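Local atomic coordinates of octopine dehydrogenase (Pecten maximus, PDB entry 3C7A), a protein that catalyses the NADH-dependent reductive condensation of L-arginine with pyruvate to give D-octopine, and the reverse oxidation of octopine with NAD(+). Residues A[51-56]-A[157-162]; A[29-34]-A[70-75]; A[232-237]-A[306-311]; A[281-286]-A[298-303]. One frame throughout, in Å; residues are numbered along the deposited sequence.

Contacts 1 and 2 each pair parallel strands of the same mixed sheet in the nucleotide-binding part of the chain; their centres lie 22 Å apart and their segments alternate along the sequence. Contact 2 reaches the bound dinucleotide through T33, whose side chain is about 4 Å from it, whereas the side chain of V159 in contact 1 is about 5 Å from that of C148, which binds NAD(+). Contacts 3 and 4 belong to the alpha-helical domain, with centres 18 Å apart, and touch where Y235 stacks on Y303 and Q236 meets N300. Contact 3 also borders the catalytic centre, because Y235 hydrogen-bonds H212. Contacts 2 and 4 are 41 Å apart, centre to centre.

Contact 1 of 4, residues A[51-56]-A[157-162]; sequences LTVIVN and VEVLGT
V53, I54 and V55 pair with V157, E158 and V159 as parallel strands whose axes approach to 4.9 Å at 18°, joined by I54 N to V157 O (3.1 Å) and V159 N to I54 O (3.0 Å); V157 N to T52 O extends the pairing at one end and a weak N56 N to V159 O bond at the other. On one face V53 and V157 lie side by side, CG2 of V53 against CG1 of V157 at 3.9 Å; chi1 of 67° sets that CG1 between its own backbone N and carbonyl carbon. N56 ND2 also reaches V159 O (3.1 Å), from above the carbonyl plane, and E158 OE2 (3.3 Å) on its anti side but out of the carboxylate plane. N56 OD1 is taken by Q62, and one water links N56 O to T162 OG1. Strand 51-56 also pairs antiparallel with strand 62-67, while V157 and V159 rest on T16 of helix 12-21, whose first residues, N12 and G13, bind NADH.

Contact 2 of 4, residues A[29-34]-A[70-75]; sequences VRVLTL and KVITKD
V31 and I72 are paired in the parallel part of the mixed sheet, in the Rossmann-type NADH-binding fold, where strand 27-32 lies between strands 3-8 and 71-73. The axes of the two short strands come within 5.0 Å at 14°. V31 uses both backbone polar atoms across the pair: its N donates to V71 O at 3.0 Å and its O accepts from T73 N at 3.1 Å. K70 N to V29 O adds a bond at one end, and a weak one from T33 N to T73 O closes the other.

On the face shared by V31 and I72, CB of V31 meets CG1 of I72 at 4.0 Å, and both side chains pack on W42 of helix 38-46. On the other face CG1 of V71 presses against the aliphatic part of R30, nearest CG at 3.8 Å; the bend at chi3 (-77°) turns NE off the line of that chain, and the guanidinium is held by E28 and the carbonyl of A79. Beyond the strand, T33 OG1 bonds E38, an NADH-binding residue, which brings this end of the pair to the cofactor. L32 CD1 lies 3.7 Å from the carbonyl carbon of K74. OD1 of D75 accepts from E77 N, capping the helix that follows, and T73 forms an ST turn with its OG1 accepting from D75 N at 3.1 Å.

Contact 3 of 4, residues A[232-237]-A[306-311]; sequences PLFYQG and LVHPVK
F234 and H308 form the tight part of this contact, the edge of the phenyl ring pointing at the face of the imidazole in a T-shaped pair with centroids 5.0 Å apart and planes at 65°. CD1 of F234 stands over the centre of the H308 ring, 3.7 Å from NE2; CB of F234 points toward 306-311 and chi1 of -179° sets CG anti to the backbone N. P232 O accepts from H308 N at 3.1 Å and, weakly, from H308 ND1, while L233 O receives a second weak bond from ND1. F234 N to L306 O, 2.8 Å, ties the two backbones beside the single bridge between L233 and V307. An alanine in place of H308 would probably leave the F234 edge without its facing ring and the carbonyls of P232 and L233 without this weak donor, P232 O keeping its backbone bond.

The outer side is looser. L306 and V307 are exposed; CD1 of L306 reaches only the edge of the Y235 ring, at 4.0 Å, and a water bridges Q236 N and L306 O. The inner side rests on helix 211-220 through I215 and L216, and W220 adds an edge-to-face partner to H308. The bend at 232-237 thus borders the active site: Y235 OH hydrogen-bonds NE2 of H212, the catalytic, pyruvate-binding histidine of the alpha-helical domain.

Contact 4 of 4, residues A[281-286]-A[298-303]; sequences EYYHED and TTNKSY
Y283 and N300 meet ring to amide: N300 sets the nitrogen of its steeply tilted amide over the Y283 ring, ND2 standing above the centre of one face, 3.8 Å from CG, with the ring and amide planes 68° apart. In N300, chi1 of -170° puts CG anti to the backbone N. Nearby, OG of S302 lies 3.4 Å from CE1 of Y283.

One hydrogen bond spans the contact, from K301 N to D286 O at 3.1 Å, the donor lying above the carbonyl plane. Within 298-303, N300 OD1 accepts from S302 N at 3.2 Å and S302 OG at 3.0 Å, both from the same face of the amide. A leucine in place of N300, lacking OD1 and ND2, would probably leave S302 N and OG without their shared acceptor, the turn freer to shift, and the Y283 face without the amide nitrogen.

Van der Waals contacts fill in the rest: CB of D286 rests 3.5 Å from N300 OD1, and the first part of the K301 chain passes D286 O, CG at 3.4 Å. The charged ends of D286 and K301 stay apart, with OD1 6.7 Å from NZ. Beyond these residues, Y303 stacks on Y235. The S302 N to N300 OD1 bond defines an Asx turn following helix 293-298, here set against the end of helix 275-282 at the surface of the alpha-helical domain.

Contact 1 of 4, residues A[51-56]-A[157-162]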
loop_
_atom_site.group_PDB
_atom_site.type_symbol
_atom_site.label_atom_id
_atom_site.label_comp_id
_atom_site.label_asym_id
_atom_site.label_seq_id
_atom_site.Cartn_x
_atom_site.Cartn_y
_atom_site.Cartn_z
ATOM N N LEU A 51 -26.623 0.848 -7.875
ATOM C CA LEU A 51 -25.313 1.513 -7.905
ATOM C C LEU A 51 -24.698 1.441 -9.309
ATOM O O LEU A 51 -24.725 0.385 -9.945
ATOM C CB LEU A 51 -24.374 0.876 -6.870
ATOM C CG LEU A 51 -22.985 1.478 -6.609
ATOM C CD1 LEU A 51 -23.070 2.784 -5.826
ATOM C CD2 LEU A 51 -22.103 0.477 -5.871
ATOM N N THR A 52 -24.138 2.559 -9.777
ATOM C CA THR A 52 -23.635 2.672 -11.155
ATOM C C THR A 52 -22.123 2.936 -11.241
ATOM O O THR A 52 -21.604 3.852 -10.596
ATOM C CB THR A 52 -24.398 3.774 -11.949
ATOM O OG1 THR A 52 -25.811 3.622 -11.758
ATOM C CG2 THR A 52 -24.086 3.697 -13.442
ATOM N N VAL A 53 -21.433 2.123 -12.045
ATOM C CA VAL A 53 -20.005 2.304 -12.336
ATOM C C VAL A 53 -19.808 2.630 -13.825
ATOM O O VAL A 53 -20.229 1.864 -14.695
ATOM C CB VAL A 53 -19.168 1.044 -11.955
ATOM C CG1 VAL A 53 -17.683 1.265 -12.236
ATOM C CG2 VAL A 53 -19.375 0.663 -10.489
ATOM N N ILE A 54 -19.169 3.767 -14.105
ATOM C CA ILE A 54 -18.905 4.209 -15.482
ATOM C C ILE A 54 -17.440 3.964 -15.859
ATOM O O ILE A 54 -16.529 4.478 -15.204
ATOM C CB ILE A 54 -19.264 5.707 -15.688
ATOM C CG1 ILE A 54 -20.695 5.990 -15.217
ATOM C CG2 ILE A 54 -19.092 6.113 -17.157
ATOM C CD1 ILE A 54 -20.974 7.450 -14.915
ATOM N N VAL A 55 -17.229 3.185 -16.919
ATOM C CA VAL A 55 -15.885 2.764 -17.334
ATOM C C VAL A 55 -15.460 3.390 -18.670
ATOM O O VAL A 55 -16.112 3.182 -19.697
ATOM C CB VAL A 55 -15.768 1.211 -17.411
ATOM C CG1 VAL A 55 -14.370 0.785 -17.847
ATOM C CG2 VAL A 55 -16.118 0.571 -16.070
ATOM N N ASN A 56 -14.369 4.152 -18.640
ATOM C CA ASN A 56 -13.772 4.723 -19.849
ATOM C C ASN A 56 -12.904 3.697 -20.577
ATOM O O ASN A 56 -12.001 3.104 -19.980
ATOM C CB ASN A 56 -12.949 5.971 -19.513
ATOM C CG ASN A 56 -13.815 7.173 -19.174
ATOM O OD1 ASN A 56 -14.593 7.648 -20.003
ATOM N ND2 ASN A 56 -13.671 7.681 -17.955
ATOM N N VAL A 157 -19.833 6.334 -9.401
ATOM C CA VAL A 157 -18.361 6.399 -9.409
ATOM C C VAL A 157 -17.786 6.214 -10.832
ATOM O O VAL A 157 -18.356 5.484 -11.647
ATOM C CB VAL A 157 -17.737 5.389 -8.388
ATOM C CG1 VAL A 157 -17.990 3.936 -8.802
ATOM C CG2 VAL A 157 -16.244 5.654 -8.175
ATOM N N GLU A 158 -16.664 6.881 -11.118
ATOM C CA GLU A 158 -16.050 6.869 -12.455
ATOM C C GLU A 158 -14.620 6.308 -12.467
ATOM O O GLU A 158 -13.783 6.697 -11.650
ATOM C CB GLU A 158 -16.066 8.285 -13.061
ATOM C CG GLU A 158 -15.621 8.362 -14.529
ATOM C CD GLU A 158 -15.540 9.784 -15.075
ATOM O OE1 GLU A 158 -15.570 10.753 -14.283
ATOM O OE2 GLU A 158 -15.437 9.932 -16.313
ATOM N N VAL A 159 -14.355 5.400 -13.406
ATOM C CA VAL A 159 -13.015 4.837 -13.613
ATOM C C VAL A 159 -12.310 5.557 -14.771
ATOM O O VAL A 159 -12.801 5.556 -15.905
ATOM C CB VAL A 159 -13.067 3.301 -13.879
ATOM C CG1 VAL A 159 -11.689 2.755 -14.246
ATOM C CG2 VAL A 159 -13.628 2.555 -12.668
ATOM N N LEU A 160 -11.164 6.167 -14.473
ATOM C CA LEU A 160 -10.392 6.918 -15.469
ATOM C C LEU A 160 -9.415 6.043 -16.263
ATOM O O LEU A 160 -9.081 6.368 -17.406
ATOM C CB LEU A 160 -9.638 8.089 -14.816
ATOM C CG LEU A 160 -10.355 9.351 -14.298
ATOM C CD1 LEU A 160 -11.362 9.924 -15.302
ATOM C CD2 LEU A 160 -11.010 9.133 -12.933
ATOM N N GLY A 161 -8.963 4.945 -15.657
ATOM C CA GLY A 161 -8.036 4.007 -16.303
ATOM C C GLY A 161 -7.791 2.734 -15.504
ATOM O O GLY A 161 -8.006 2.708 -14.292
ATOM N N THR A 162 -7.332 1.685 -16.192
ATOM C CA THR A 162 -7.077 0.371 -15.582
ATOM C C THR A 162 -5.713 -0.193 -16.009
ATOM O O THR A 162 -5.378 -0.190 -17.199
ATOM C CB THR A 162 -8.198 -0.646 -15.945
ATOM O OG1 THR A 162 -9.478 -0.106 -15.595
ATOM C CG2 THR A 162 -8.001 -1.979 -15.221
HETATM O O HOH W 1 -10.431 1.185 -18.207
#

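Contact 2 of 4, residues A[29-34]-A[70-75]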
loop_
_atom_site.group_PDB
_atom_site.type_symbol
_atom_site.label_atom_id
_atom_site.label_comp_id
_atom_site.label_asym_id
_atom_site.label_seq_id
_atom_site.Cartn_x
_atom_site.Cartn_y
_atom_site.Cartn_z
ATOM N N VAL A 29 -22.488 -10.235 -1.710
ATOM C CA VAL A 29 -21.598 -9.180 -1.194
ATOM C C VAL A 29 -22.156 -8.468 0.049
ATOM O O VAL A 29 -23.322 -8.064 0.071
ATOM C CB VAL A 29 -21.268 -8.119 -2.296
ATOM C CG1 VAL A 29 -20.405 -6.982 -1.742
ATOM C CG2 VAL A 29 -20.576 -8.770 -3.494
ATOM N N ARG A 30 -21.307 -8.320 1.070
ATOM C CA ARG A 30 -21.625 -7.538 2.272
ATOM C C ARG A 30 -20.605 -6.411 2.479
ATOM O O ARG A 30 -19.404 -6.618 2.303
ATOM C CB ARG A 30 -21.670 -8.438 3.514
ATOM C CG ARG A 30 -22.698 -9.557 3.431
ATOM C CD ARG A 30 -22.954 -10.209 4.781
ATOM N NE ARG A 30 -21.893 -11.135 5.186
ATOM C CZ ARG A 30 -21.746 -12.376 4.723
ATOM N NH1 ARG A 30 -22.579 -12.862 3.810
ATOM N NH2 ARG A 30 -20.753 -13.131 5.170
ATOM N N VAL A 31 -21.091 -5.225 2.850
ATOM C CA VAL A 31 -20.230 -4.051 3.060
ATOM C C VAL A 31 -20.183 -3.644 4.541
ATOM O O VAL A 31 -21.226 -3.505 5.188
ATOM C CB VAL A 31 -20.681 -2.838 2.184
ATOM C CG1 VAL A 31 -19.750 -1.639 2.372
ATOM C CG2 VAL A 31 -20.746 -3.223 0.711
ATOM N N LEU A 32 -18.967 -3.460 5.062
ATOM C CA LEU A 32 -18.743 -3.027 6.447
ATOM C C LEU A 32 -17.880 -1.758 6.514
ATOM O O LEU A 32 -16.808 -1.698 5.903
ATOM C CB LEU A 32 -18.089 -4.157 7.264
ATOM C CG LEU A 32 -17.689 -3.912 8.729
ATOM C CD1 LEU A 32 -18.901 -3.922 9.656
ATOM C CD2 LEU A 32 -16.657 -4.936 9.197
ATOM N N THR A 33 -18.359 -0.755 7.255
ATOM C CA THR A 33 -17.597 0.480 7.528
ATOM C C THR A 33 -17.760 0.945 8.984
ATOM O O THR A 33 -18.866 0.928 9.530
ATOM C CB THR A 33 -17.939 1.639 6.535
ATOM O OG1 THR A 33 -17.361 2.867 7.000
ATOM C CG2 THR A 33 -19.450 1.825 6.379
ATOM N N LEU A 34 -16.651 1.363 9.597
ATOM C CA LEU A 34 -16.624 1.708 11.025
ATOM C C LEU A 34 -16.390 3.200 11.325
ATOM O O LEU A 34 -16.112 3.570 12.474
ATOM C CB LEU A 34 -15.574 0.854 11.761
ATOM C CG LEU A 34 -15.657 -0.679 11.716
ATOM C CD1 LEU A 34 -14.354 -1.301 12.213
ATOM C CD2 LEU A 34 -16.847 -1.216 12.510
ATOM N N LYS A 70 -26.078 -6.976 -0.935
ATOM C CA LYS A 70 -27.012 -7.618 -0.003
ATOM C C LYS A 70 -27.294 -6.768 1.246
ATOM O O LYS A 70 -28.456 -6.589 1.626
ATOM C CB LYS A 70 -26.501 -9.016 0.390
ATOM C CG LYS A 70 -27.377 -9.794 1.380
ATOM C CD LYS A 70 -28.594 -10.412 0.707
ATOM C CE LYS A 70 -29.455 -11.165 1.708
ATOM N NZ LYS A 70 -30.698 -11.695 1.078
ATOM N N VAL A 71 -26.235 -6.249 1.872
ATOM C CA VAL A 71 -26.362 -5.433 3.088
ATOM C C VAL A 71 -25.193 -4.448 3.269
ATOM O O VAL A 71 -24.058 -4.740 2.880
ATOM C CB VAL A 71 -26.568 -6.325 4.363
ATOM C CG1 VAL A 71 -25.319 -7.146 4.688
ATOM C CG2 VAL A 71 -27.012 -5.487 5.565
ATOM N N ILE A 72 -25.493 -3.275 3.834
ATOM C CA ILE A 72 -24.489 -2.261 4.182
ATOM C C ILE A 72 -24.670 -1.861 5.655
ATOM O O ILE A 72 -25.687 -1.261 6.018
ATOM C CB ILE A 72 -24.574 -1.011 3.255
ATOM C CG1 ILE A 72 -24.405 -1.411 1.781
ATOM C CG2 ILE A 72 -23.526 0.034 3.652
ATOM C CD1 ILE A 72 -24.873 -0.363 0.774
ATOM N N THR A 73 -23.683 -2.187 6.491
ATOM C CA THR A 73 -23.837 -2.109 7.953
ATOM C C THR A 73 -22.549 -1.764 8.726
ATOM O O THR A 73 -21.456 -1.733 8.154
ATOM C CB THR A 73 -24.450 -3.432 8.513
ATOM O OG1 THR A 73 -24.651 -3.324 9.928
ATOM C CG2 THR A 73 -23.543 -4.631 8.217
ATOM N N LYS A 74 -22.699 -1.503 10.027
ATOM C CA LYS A 74 -21.561 -1.294 10.933
ATOM C C LYS A 74 -21.368 -2.449 11.933
ATOM O O LYS A 74 -20.443 -2.417 12.752
ATOM C CB LYS A 74 -21.686 0.047 11.674
ATOM C CG LYS A 74 -22.734 0.082 12.789
ATOM C CD LYS A 74 -22.528 1.289 13.700
ATOM C CE LYS A 74 -23.517 1.304 14.858
ATOM N NZ LYS A 74 -24.909 1.623 14.425
ATOM N N ASP A 75 -22.238 -3.457 11.854
ATOM C CA ASP A 75 -22.224 -4.610 12.765
ATOM C C ASP A 75 -21.363 -5.754 12.201
ATOM O O ASP A 75 -21.712 -6.340 11.174
ATOM C CB ASP A 75 -23.666 -5.084 13.022
ATOM C CG ASP A 75 -23.772 -6.152 14.117
ATOM O OD1 ASP A 75 -22.742 -6.699 14.572
ATOM O OD2 ASP A 75 -24.916 -6.453 14.522
#

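Contact 3 of 4, residues A[232-237]-A[306-311]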
loop_
_atom_site.group_PDB
_atom_site.type_symbol
_atom_site.label_atom_id
_atom_site.label_comp_id
_atom_site.label_asym_id
_atom_site.label_seq_id
_atom_site.Cartn_x
_atom_site.Cartn_y
_atom_site.Cartn_z
ATOM N N PRO A 232 6.703 25.000 -8.958
ATOM C CA PRO A 232 7.658 24.315 -9.835
ATOM C C PRO A 232 7.300 22.847 -10.101
ATOM O O PRO A 232 6.536 22.247 -9.339
ATOM C CB PRO A 232 8.973 24.415 -9.058
ATOM C CG PRO A 232 8.564 24.450 -7.631
ATOM C CD PRO A 232 7.196 25.085 -7.568
ATOM N N LEU A 233 7.957 22.314 -11.293
ATOM C CA LEU A 233 7.643 20.938 -11.654
ATOM C C LEU A 233 8.098 19.965 -10.572
ATOM O O LEU A 233 8.984 20.277 -9.776
ATOM C CB LEU A 233 8.292 20.575 -12.993
ATOM C CG LEU A 233 7.719 21.265 -14.232
ATOM C CD1 LEU A 233 8.767 21.356 -15.330
ATOM C CD2 LEU A 233 6.479 20.537 -14.729
ATOM N N PHE A 234 7.439 18.703 -10.595
ATOM C CA PHE A 234 7.627 17.815 -9.452
ATOM C C PHE A 234 8.579 16.674 -9.793
ATOM O O PHE A 234 9.796 16.807 -9.659
ATOM C CB PHE A 234 6.284 17.257 -8.982
ATOM C CG PHE A 234 6.387 16.353 -7.786
ATOM C CD1 PHE A 234 6.545 16.877 -6.515
ATOM C CD2 PHE A 234 6.324 14.977 -7.935
ATOM C CE1 PHE A 234 6.639 16.047 -5.414
ATOM C CE2 PHE A 234 6.420 14.142 -6.838
ATOM C CZ PHE A 234 6.576 14.678 -5.576
ATOM N N TYR A 235 8.366 15.646 -10.651
ATOM C CA TYR A 235 9.290 14.616 -11.148
ATOM C C TYR A 235 10.288 15.164 -12.174
ATOM O O TYR A 235 11.463 14.791 -12.165
ATOM C CB TYR A 235 8.526 13.432 -11.760
ATOM C CG TYR A 235 7.574 12.711 -10.825
ATOM C CD1 TYR A 235 6.198 12.925 -10.903
ATOM C CD2 TYR A 235 8.046 11.800 -9.876
ATOM C CE1 TYR A 235 5.311 12.260 -10.053
ATOM C CE2 TYR A 235 7.169 11.130 -9.019
ATOM C CZ TYR A 235 5.804 11.366 -9.114
ATOM O OH TYR A 235 4.930 10.710 -8.274
ATOM N N GLN A 236 9.813 16.050 -13.050
ATOM C CA GLN A 236 10.641 16.611 -14.125
ATOM C C GLN A 236 11.492 17.814 -13.687
ATOM O O GLN A 236 12.161 18.441 -14.516
ATOM C CB GLN A 236 9.776 16.972 -15.345
ATOM C CG GLN A 236 9.205 15.763 -16.097
ATOM C CD GLN A 236 8.427 16.132 -17.358
ATOM O OE1 GLN A 236 8.309 17.307 -17.719
ATOM N NE2 GLN A 236 7.892 15.121 -18.036
ATOM N N GLY A 237 11.480 18.115 -12.387
ATOM C CA GLY A 237 12.224 19.254 -11.839
ATOM C C GLY A 237 13.469 18.923 -11.025
ATOM O O GLY A 237 14.093 19.824 -10.456
ATOM N N LEU A 306 3.028 17.918 -13.943
ATOM C CA LEU A 306 2.786 17.662 -12.515
ATOM C C LEU A 306 3.686 18.528 -11.622
ATOM O O LEU A 306 4.903 18.563 -11.811
ATOM C CB LEU A 306 2.966 16.170 -12.194
ATOM C CG LEU A 306 2.297 15.133 -13.112
ATOM C CD1 LEU A 306 2.742 13.720 -12.758
ATOM C CD2 LEU A 306 0.770 15.231 -13.091
ATOM N N VAL A 307 3.077 19.216 -10.650
ATOM C CA VAL A 307 3.782 20.213 -9.818
ATOM C C VAL A 307 3.698 19.968 -8.300
ATOM O O VAL A 307 2.909 19.142 -7.835
ATOM C CB VAL A 307 3.298 21.669 -10.121
ATOM C CG1 VAL A 307 3.697 22.100 -11.530
ATOM C CG2 VAL A 307 1.788 21.810 -9.908
ATOM N N HIS A 308 4.520 20.707 -7.550
ATOM C CA HIS A 308 4.541 20.689 -6.081
ATOM C C HIS A 308 3.273 21.301 -5.457
ATOM O O HIS A 308 2.638 22.161 -6.071
ATOM C CB HIS A 308 5.762 21.464 -5.563
ATOM C CG HIS A 308 7.036 20.675 -5.554
ATOM N ND1 HIS A 308 7.878 20.605 -6.643
ATOM C CD2 HIS A 308 7.623 19.943 -4.578
ATOM C CE1 HIS A 308 8.923 19.853 -6.342
ATOM N NE2 HIS A 308 8.792 19.439 -5.094
ATOM N N PRO A 309 2.901 20.858 -4.235
ATOM C CA PRO A 309 1.840 21.535 -3.478
ATOM C C PRO A 309 2.336 22.818 -2.791
ATOM O O PRO A 309 3.364 22.792 -2.107
ATOM C CB PRO A 309 1.423 20.487 -2.443
ATOM C CG PRO A 309 2.631 19.640 -2.243
ATOM C CD PRO A 309 3.435 19.683 -3.515
ATOM N N VAL A 310 1.607 23.921 -2.981
ATOM C CA VAL A 310 2.012 25.248 -2.473
ATOM C C VAL A 310 0.863 26.040 -1.818
ATOM O O VAL A 310 -0.303 25.648 -1.914
ATOM C CB VAL A 310 2.673 26.129 -3.585
ATOM C CG1 VAL A 310 4.002 25.535 -4.052
ATOM C CG2 VAL A 310 1.721 26.348 -4.765
ATOM N N LYS A 311 1.211 27.152 -1.160
ATOM C CA LYS A 311 0.233 28.070 -0.546
ATOM C C LYS A 311 0.669 29.544 -0.641
ATOM O O LYS A 311 1.854 29.836 -0.826
ATOM C CB LYS A 311 -0.060 27.677 0.911
ATOM C CG LYS A 311 1.133 27.776 1.861
ATOM C CD LYS A 311 0.773 27.280 3.255
ATOM C CE LYS A 311 1.979 27.319 4.180
ATOM N NZ LYS A 311 1.656 26.813 5.543
HETATM O O HOH W 2 6.644 16.512 -13.413
#

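Contact 4 of 4, residues A[281-286]-A[298-303]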
loop_
_atom_site.group_PDB
_atom_site.type_symbol
_atom_site.label_atom_id
_atom_site.label_comp_id
_atom_site.label_asym_id
_atom_site.label_seq_id
_atom_site.Cartn_x
_atom_site.Cartn_y
_atom_site.Cartn_z
ATOM N N GLU A 281 11.891 -1.269 -18.139
ATOM C CA GLU A 281 11.014 -2.414 -18.396
ATOM C C GLU A 281 9.529 -2.044 -18.518
ATOM O O GLU A 281 8.782 -2.727 -19.227
ATOM C CB GLU A 281 11.186 -3.484 -17.308
ATOM C CG GLU A 281 12.443 -4.351 -17.441
ATOM C CD GLU A 281 12.601 -5.370 -16.310
ATOM O OE1 GLU A 281 11.817 -5.329 -15.335
ATOM O OE2 GLU A 281 13.519 -6.214 -16.395
ATOM N N TYR A 282 9.115 -0.966 -17.848
ATOM C CA TYR A 282 7.697 -0.598 -17.725
ATOM C C TYR A 282 7.314 0.699 -18.453
ATOM O O TYR A 282 6.173 0.860 -18.893
ATOM C CB TYR A 282 7.311 -0.509 -16.237
ATOM C CG TYR A 282 5.874 -0.106 -15.961
ATOM C CD1 TYR A 282 4.833 -1.029 -16.076
ATOM C CD2 TYR A 282 5.558 1.196 -15.570
ATOM C CE1 TYR A 282 3.513 -0.662 -15.818
ATOM C CE2 TYR A 282 4.242 1.574 -15.311
ATOM C CZ TYR A 282 3.227 0.641 -15.436
ATOM O OH TYR A 282 1.926 1.010 -15.180
ATOM N N TYR A 283 8.262 1.630 -18.559
ATOM C CA TYR A 283 7.988 2.938 -19.176
ATOM C C TYR A 283 8.646 3.163 -20.547
ATOM O O TYR A 283 8.777 4.307 -20.991
ATOM C CB TYR A 283 8.380 4.079 -18.224
ATOM C CG TYR A 283 7.363 4.400 -17.144
ATOM C CD1 TYR A 283 6.107 4.917 -17.469
ATOM C CD2 TYR A 283 7.670 4.214 -15.796
ATOM C CE1 TYR A 283 5.176 5.224 -16.480
ATOM C CE2 TYR A 283 6.746 4.519 -14.798
ATOM C CZ TYR A 283 5.501 5.022 -15.148
ATOM O OH TYR A 283 4.584 5.324 -14.166
ATOM N N HIS A 284 9.033 2.081 -21.223
ATOM C CA HIS A 284 9.808 2.173 -22.472
ATOM C C HIS A 284 9.147 2.979 -23.601
ATOM O O HIS A 284 9.837 3.667 -24.358
ATOM C CB HIS A 284 10.214 0.779 -22.974
ATOM C CG HIS A 284 9.056 -0.118 -23.284
ATOM N ND1 HIS A 284 8.401 -0.095 -24.498
ATOM C CD2 HIS A 284 8.439 -1.068 -22.543
ATOM C CE1 HIS A 284 7.427 -0.989 -24.487
ATOM N NE2 HIS A 284 7.431 -1.595 -23.313
ATOM N N GLU A 285 7.822 2.899 -23.704
ATOM C CA GLU A 285 7.083 3.572 -24.776
ATOM C C GLU A 285 6.933 5.086 -24.557
ATOM O O GLU A 285 6.646 5.827 -25.502
ATOM C CB GLU A 285 5.707 2.920 -24.977
ATOM C CG GLU A 285 5.136 3.087 -26.387
ATOM C CD GLU A 285 3.722 2.542 -26.541
ATOM O OE1 GLU A 285 3.351 1.589 -25.819
ATOM O OE2 GLU A 285 2.980 3.068 -27.401
ATOM N N ASP A 286 7.142 5.536 -23.319
ATOM C CA ASP A 286 6.952 6.945 -22.951
ATOM C C ASP A 286 8.251 7.750 -22.802
ATOM O O ASP A 286 8.215 8.981 -22.761
ATOM C CB ASP A 286 6.117 7.052 -21.666
ATOM C CG ASP A 286 4.683 6.574 -21.852
ATOM O OD1 ASP A 286 4.011 7.030 -22.802
ATOM O OD2 ASP A 286 4.224 5.748 -21.036
ATOM N N THR A 298 13.411 12.616 -16.303
ATOM C CA THR A 298 13.106 13.965 -16.802
ATOM C C THR A 298 12.414 13.992 -18.167
ATOM O O THR A 298 11.668 14.929 -18.461
ATOM C CB THR A 298 14.361 14.883 -16.837
ATOM O OG1 THR A 298 15.430 14.228 -17.530
ATOM C CG2 THR A 298 14.813 15.241 -15.423
ATOM N N THR A 299 12.653 12.970 -18.991
ATOM C CA THR A 299 12.049 12.901 -20.331
ATOM C C THR A 299 10.885 11.901 -20.435
ATOM O O THR A 299 10.510 11.491 -21.537
ATOM C CB THR A 299 13.103 12.623 -21.446
ATOM O OG1 THR A 299 13.639 11.302 -21.299
ATOM C CG2 THR A 299 14.237 13.646 -21.403
ATOM N N ASN A 300 10.318 11.524 -19.290
ATOM C CA ASN A 300 9.146 10.644 -19.242
ATOM C C ASN A 300 7.863 11.421 -19.553
ATOM O O ASN A 300 7.526 12.382 -18.855
ATOM C CB ASN A 300 9.046 9.957 -17.870
ATOM C CG ASN A 300 8.002 8.836 -17.829
ATOM O OD1 ASN A 300 7.233 8.634 -18.771
ATOM N ND2 ASN A 300 7.979 8.103 -16.721
ATOM N N LYS A 301 7.157 10.992 -20.600
ATOM C CA LYS A 301 5.947 11.674 -21.080
ATOM C C LYS A 301 4.757 11.606 -20.118
ATOM O O LYS A 301 3.898 12.491 -20.129
ATOM C CB LYS A 301 5.529 11.136 -22.453
ATOM C CG LYS A 301 6.337 11.690 -23.617
ATOM C CD LYS A 301 5.805 11.179 -24.949
ATOM C CE LYS A 301 6.558 11.797 -26.120
ATOM N NZ LYS A 301 5.973 11.396 -27.433
ATOM N N SER A 302 4.708 10.561 -19.294
ATOM C CA SER A 302 3.606 10.373 -18.345
ATOM C C SER A 302 3.643 11.342 -17.154
ATOM O O SER A 302 2.641 11.507 -16.455
ATOM C CB SER A 302 3.548 8.920 -17.857
ATOM O OG SER A 302 4.736 8.561 -17.173
ATOM N N TYR A 303 4.792 11.982 -16.934
ATOM C CA TYR A 303 4.954 12.954 -15.847
ATOM C C TYR A 303 4.726 14.409 -16.293
ATOM O O TYR A 303 5.119 15.348 -15.593
ATOM C CB TYR A 303 6.343 12.821 -15.203
ATOM C CG TYR A 303 6.610 11.521 -14.464
ATOM C CD1 TYR A 303 5.595 10.856 -13.769
ATOM C CD2 TYR A 303 7.895 10.975 -14.429
ATOM C CE1 TYR A 303 5.848 9.669 -13.082
ATOM C CE2 TYR A 303 8.160 9.792 -13.743
ATOM C CZ TYR A 303 7.132 9.144 -13.073
ATOM O OH TYR A 303 7.392 7.976 -12.393
#